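Local coordinates for cupin domain-containing protein (Rhodopseudomonas palustris, PDB 3LAG) that is of unknown function but belongs to the metal-binding cupin family and can bind nickel and calcium ions, at residues D13-L24 and A85-A96. Sequence-based numbering, arbitrary orientation.
Sequences DNDEVRVTEWRL and AEIVFLEIELKA
D13 OD1 is gripped from opposite faces of its carboxylate: K95 NZ bonds it at 2.8 Å in a salt bridge, while R18 NE arrives in its own guanidinium plane at 2.9 Å. R18 also holds D13 OD2 through NH2, a side-on grip. The K95 chain, extended beyond CG (chi2 -170°), runs across the 14-16 turn and gives a second bond to N14 O, 2.9 Å from NZ. With an alanine here the ammonium group is gone, and the turn, its D13 carboxylate gripped by R18 from one face, would probably be less firmly tied to the end of strand 87-94. Strands 17-24 and 87-94 pair antiparallel from V17-L94 to L24-I87, and K95 N still reaches E16 O. W22 CB sits over the F89 ring, 3.7 Å from its centroid, and the rings, 22° from parallel, barely overlap. Water 5 accepts from W22 NE1 and donates to E91 OE2. On the face carrying V17, V19, L90 and I92, V19 CG1 packs on L90 CD2 at 4.0 Å. At the far end R23 NH1 makes a salt bridge to E86 OE2 (2.9 Å). In this cupin beta-barrel the E91 side chain lies about 4 Å from the nickel ion held by H33, H35 and H77; strand 4-13 flanks 17-24, and strand 39-43 flanks 87-94.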
loop_
_atom_site.group_PDB
_atom_site.type_symbol
_atom_site.label_atom_id
_atom_site.label_comp_id
_atom_site.label_asym_id
_atom_site.label_seq_id
_atom_site.Cartn_x
_atom_site.Cartn_y
_atom_site.Cartn_z
ATOM N N ASP B 13 3.816 3.521 -12.055
ATOM C CA ASP B 13 2.985 4.472 -12.764
ATOM C C ASP B 13 2.570 3.847 -14.092
ATOM O O ASP B 13 3.424 3.558 -14.946
ATOM C CB ASP B 13 3.728 5.790 -12.999
ATOM C CG ASP B 13 2.818 6.892 -13.496
ATOM O OD1 ASP B 13 1.639 6.940 -13.068
ATOM O OD2 ASP B 13 3.270 7.703 -14.338
ATOM N N ASN B 14 1.268 3.629 -14.262
ATOM C CA ASN B 14 0.756 3.004 -15.474
ATOM C C ASN B 14 -0.643 3.520 -15.793
ATOM O O ASN B 14 -1.127 4.456 -15.165
ATOM C CB ASN B 14 0.832 1.468 -15.386
ATOM C CG ASN B 14 -0.050 0.888 -14.293
ATOM O OD1 ASN B 14 -1.153 1.347 -14.087
ATOM N ND2 ASN B 14 0.434 -0.138 -13.602
ATOM N N ASP B 15 -1.308 2.935 -16.777
ATOM C CA ASP B 15 -2.568 3.503 -17.231
ATOM C C ASP B 15 -3.696 3.350 -16.209
ATOM O O ASP B 15 -4.747 3.978 -16.351
ATOM C CB ASP B 15 -2.982 2.922 -18.589
ATOM C CG ASP B 15 -3.549 1.514 -18.481
ATOM O OD1 ASP B 15 -3.044 0.713 -17.658
ATOM O OD2 ASP B 15 -4.511 1.209 -19.212
ATOM N N GLU B 16 -3.475 2.536 -15.178
ATOM C CA GLU B 16 -4.499 2.311 -14.161
ATOM C C GLU B 16 -4.194 2.990 -12.829
ATOM O O GLU B 16 -5.110 3.351 -12.079
ATOM C CB GLU B 16 -4.696 0.813 -13.901
ATOM C CG GLU B 16 -4.913 -0.032 -15.139
ATOM C CD GLU B 16 -6.188 0.311 -15.880
ATOM O OE1 GLU B 16 -7.065 0.997 -15.308
ATOM O OE2 GLU B 16 -6.310 -0.108 -17.048
ATOM N N VAL B 17 -2.917 3.171 -12.521
ATOM C CA VAL B 17 -2.586 3.540 -11.170
ATOM C C VAL B 17 -1.232 4.235 -11.071
ATOM O O VAL B 17 -0.340 4.008 -11.881
ATOM C CB VAL B 17 -2.583 2.249 -10.293
ATOM C CG1 VAL B 17 -1.442 1.313 -10.683
ATOM C CG2 VAL B 17 -2.521 2.571 -8.817
ATOM N N ARG B 18 -1.100 5.091 -10.066
ATOM C CA ARG B 18 0.195 5.627 -9.670
ATOM C C ARG B 18 0.408 5.413 -8.181
ATOM O O ARG B 18 -0.460 5.757 -7.375
ATOM C CB ARG B 18 0.279 7.117 -9.956
ATOM C CG ARG B 18 1.627 7.714 -9.568
ATOM C CD ARG B 18 1.711 9.157 -9.966
ATOM N NE ARG B 18 1.974 9.271 -11.394
ATOM C CZ ARG B 18 2.366 10.387 -11.997
ATOM N NH1 ARG B 18 2.535 11.501 -11.297
ATOM N NH2 ARG B 18 2.590 10.389 -13.304
ATOM N N VAL B 19 1.568 4.871 -7.826
ATOM C CA VAL B 19 1.939 4.626 -6.438
ATOM C C VAL B 19 3.153 5.476 -6.095
ATOM O O VAL B 19 4.200 5.330 -6.718
ATOM C CB VAL B 19 2.250 3.142 -6.189
ATOM C CG1 VAL B 19 2.594 2.943 -4.735
ATOM C CG2 VAL B 19 1.058 2.274 -6.570
ATOM N N THR B 20 2.984 6.376 -5.128
ATOM C CA THR B 20 4.048 7.268 -4.683
ATOM C C THR B 20 4.350 7.056 -3.216
ATOM O O THR B 20 3.449 7.061 -2.376
ATOM C CB THR B 20 3.657 8.747 -4.868
ATOM O OG1 THR B 20 3.257 8.962 -6.225
ATOM C CG2 THR B 20 4.820 9.677 -4.540
ATOM N N GLU B 21 5.630 6.866 -2.920
ATOM C CA GLU B 21 6.107 6.819 -1.548
ATOM C C GLU B 21 6.446 8.227 -1.080
ATOM O O GLU B 21 7.262 8.915 -1.699
ATOM C CB GLU B 21 7.347 5.934 -1.454
ATOM C CG GLU B 21 7.943 5.853 -0.067
ATOM C CD GLU B 21 9.190 4.996 -0.048
ATOM O OE1 GLU B 21 9.648 4.592 -1.139
ATOM O OE2 GLU B 21 9.707 4.714 1.051
ATOM N N TRP B 22 5.813 8.647 0.014
ATOM C CA TRP B 22 6.072 9.948 0.621
ATOM C C TRP B 22 6.860 9.779 1.906
ATOM O O TRP B 22 6.508 8.964 2.755
ATOM C CB TRP B 22 4.757 10.691 0.912
ATOM C CG TRP B 22 4.108 11.197 -0.335
ATOM C CD1 TRP B 22 3.135 10.579 -1.076
ATOM C CD2 TRP B 22 4.410 12.418 -1.015
ATOM N NE1 TRP B 22 2.810 11.347 -2.173
ATOM C CE2 TRP B 22 3.573 12.485 -2.152
ATOM C CE3 TRP B 22 5.302 13.469 -0.767
ATOM C CZ2 TRP B 22 3.610 13.556 -3.043
ATOM C CZ3 TRP B 22 5.334 14.536 -1.653
ATOM C CH2 TRP B 22 4.491 14.571 -2.776
ATOM N N ARG B 23 7.936 10.548 2.029
ATOM C CA ARG B 23 8.734 10.579 3.249
ATOM C C ARG B 23 8.836 12.016 3.710
ATOM O O ARG B 23 9.330 12.883 2.985
ATOM C CB ARG B 23 10.128 9.999 3.002
ATOM C CG ARG B 23 10.108 8.508 2.814
ATOM C CD ARG B 23 11.501 7.937 2.580
ATOM N NE ARG B 23 11.469 6.481 2.616
ATOM C CZ ARG B 23 11.658 5.751 3.711
ATOM N NH1 ARG B 23 11.916 6.327 4.878
ATOM N NH2 ARG B 23 11.607 4.432 3.633
ATOM N N LEU B 24 8.351 12.270 4.919
ATOM C CA LEU B 24 8.374 13.611 5.483
ATOM C C LEU B 24 9.271 13.652 6.704
ATOM O O LEU B 24 8.907 13.160 7.777
ATOM C CB LEU B 24 6.969 14.084 5.856
ATOM C CG LEU B 24 6.175 14.757 4.739
ATOM C CD1 LEU B 24 5.748 13.757 3.687
ATOM C CD2 LEU B 24 4.972 15.461 5.339
ATOM N N ALA B 85 9.382 12.358 14.527
ATOM C CA ALA B 85 9.626 11.116 13.790
ATOM C C ALA B 85 9.324 11.285 12.305
ATOM O O ALA B 85 8.362 11.951 11.931
ATOM C CB ALA B 85 8.773 10.000 14.359
ATOM N N GLU B 86 10.143 10.670 11.461
ATOM C CA GLU B 86 9.868 10.650 10.035
ATOM C C GLU B 86 8.489 10.046 9.797
ATOM O O GLU B 86 8.122 9.042 10.412
ATOM C CB GLU B 86 10.926 9.824 9.300
ATOM C CG GLU B 86 10.801 9.891 7.774
ATOM C CD GLU B 86 11.749 8.943 7.045
ATOM O OE1 GLU B 86 12.284 8.019 7.692
ATOM O OE2 GLU B 86 11.957 9.113 5.819
ATOM N N ILE B 87 7.717 10.676 8.916
ATOM C CA ILE B 87 6.423 10.155 8.498
ATOM C C ILE B 87 6.592 9.489 7.139
ATOM O O ILE B 87 7.244 10.047 6.260
ATOM C CB ILE B 87 5.388 11.305 8.420
ATOM C CG1 ILE B 87 4.989 11.739 9.836
ATOM C CG2 ILE B 87 4.181 10.893 7.587
ATOM C CD1 ILE B 87 4.113 12.979 9.863
ATOM N N VAL B 88 6.035 8.290 6.972
ATOM C CA VAL B 88 6.167 7.555 5.721
ATOM C C VAL B 88 4.845 6.909 5.362
ATOM O O VAL B 88 4.233 6.217 6.166
ATOM C CB VAL B 88 7.229 6.450 5.814
ATOM C CG1 VAL B 88 7.446 5.825 4.441
ATOM C CG2 VAL B 88 8.541 7.007 6.375
ATOM N N PHE B 89 4.397 7.150 4.135
ATOM C CA PHE B 89 3.184 6.522 3.643
ATOM C C PHE B 89 3.251 6.400 2.136
ATOM O O PHE B 89 3.959 7.162 1.474
ATOM C CB PHE B 89 1.924 7.297 4.059
ATOM C CG PHE B 89 1.896 8.721 3.588
ATOM C CD1 PHE B 89 1.251 9.074 2.412
ATOM C CD2 PHE B 89 2.469 9.724 4.353
ATOM C CE1 PHE B 89 1.216 10.397 1.989
ATOM C CE2 PHE B 89 2.435 11.049 3.931
ATOM C CZ PHE B 89 1.803 11.378 2.749
ATOM N N LEU B 90 2.528 5.423 1.608
ATOM C CA LEU B 90 2.320 5.307 0.176
ATOM C C LEU B 90 0.954 5.875 -0.162
ATOM O O LEU B 90 -0.011 5.733 0.591
ATOM C CB LEU B 90 2.442 3.851 -0.300
ATOM C CG LEU B 90 3.864 3.370 -0.631
ATOM C CD1 LEU B 90 4.833 3.536 0.521
ATOM C CD2 LEU B 90 3.837 1.919 -1.105
ATOM N N GLU B 91 0.895 6.560 -1.289
ATOM C CA GLU B 91 -0.353 7.060 -1.812
ATOM C C GLU B 91 -0.593 6.422 -3.166
ATOM O O GLU B 91 0.253 6.485 -4.064
ATOM C CB GLU B 91 -0.263 8.556 -1.956
ATOM C CG GLU B 91 -1.565 9.236 -1.700
ATOM C CD GLU B 91 -1.372 10.672 -1.328
ATOM O OE1 GLU B 91 -1.566 11.016 -0.140
ATOM O OE2 GLU B 91 -1.009 11.444 -2.231
ATOM N N ILE B 92 -1.762 5.812 -3.299
ATOM C CA ILE B 92 -2.120 5.057 -4.486
ATOM C C ILE B 92 -3.274 5.780 -5.175
ATOM O O ILE B 92 -4.384 5.825 -4.651
ATOM C CB ILE B 92 -2.514 3.605 -4.120
ATOM C CG1 ILE B 92 -1.364 2.903 -3.380
ATOM C CG2 ILE B 92 -2.891 2.822 -5.365
ATOM C CD1 ILE B 92 -1.437 2.983 -1.868
ATOM N N GLU B 93 -2.989 6.378 -6.327
ATOM C CA GLU B 93 -3.954 7.191 -7.053
ATOM C C GLU B 93 -4.482 6.410 -8.243
ATOM O O GLU B 93 -3.716 5.787 -8.975
ATOM C CB GLU B 93 -3.291 8.476 -7.539
ATOM C CG GLU B 93 -2.824 9.392 -6.435
ATOM C CD GLU B 93 -2.101 10.593 -6.989
ATOM O OE1 GLU B 93 -0.909 10.451 -7.343
ATOM O OE2 GLU B 93 -2.722 11.672 -7.083
ATOM N N LEU B 94 -5.803 6.452 -8.438
ATOM C CA LEU B 94 -6.444 5.713 -9.533
ATOM C C LEU B 94 -6.688 6.620 -10.739
ATOM O O LEU B 94 -7.184 7.750 -10.589
ATOM C CB LEU B 94 -7.769 5.082 -9.091
ATOM C CG LEU B 94 -7.673 4.008 -8.006
ATOM C CD1 LEU B 94 -6.474 3.096 -8.276
ATOM C CD2 LEU B 94 -7.582 4.628 -6.604
ATOM N N LYS B 95 -6.349 6.125 -11.927
ATOM C CA LYS B 95 -6.527 6.890 -13.159
ATOM C C LYS B 95 -7.832 6.523 -13.830
ATOM O O LYS B 95 -8.380 5.467 -13.575
ATOM C CB LYS B 95 -5.372 6.633 -14.115
ATOM C CG LYS B 95 -4.055 6.941 -13.462
ATOM C CD LYS B 95 -2.942 6.923 -14.446
ATOM C CE LYS B 95 -1.655 7.252 -13.742
ATOM N NZ LYS B 95 -0.560 7.231 -14.716
ATOM N N ALA B 96 -8.343 7.408 -14.675
ATOM C CA ALA B 96 -9.488 7.065 -15.505
ATOM C C ALA B 96 -8.986 6.324 -16.742
ATOM O O ALA B 96 -7.901 6.618 -17.232
ATOM C CB ALA B 96 -10.242 8.325 -15.895
HETATM O O HOH W 1 -5.191 6.063 -18.082
HETATM O O HOH W 2 -7.933 2.906 -11.945
HETATM O O HOH W 3 -8.610 3.073 -15.077
HETATM O O HOH W 4 0.574 8.561 -6.271
HETATM O O HOH W 5 0.718 10.876 -4.098
#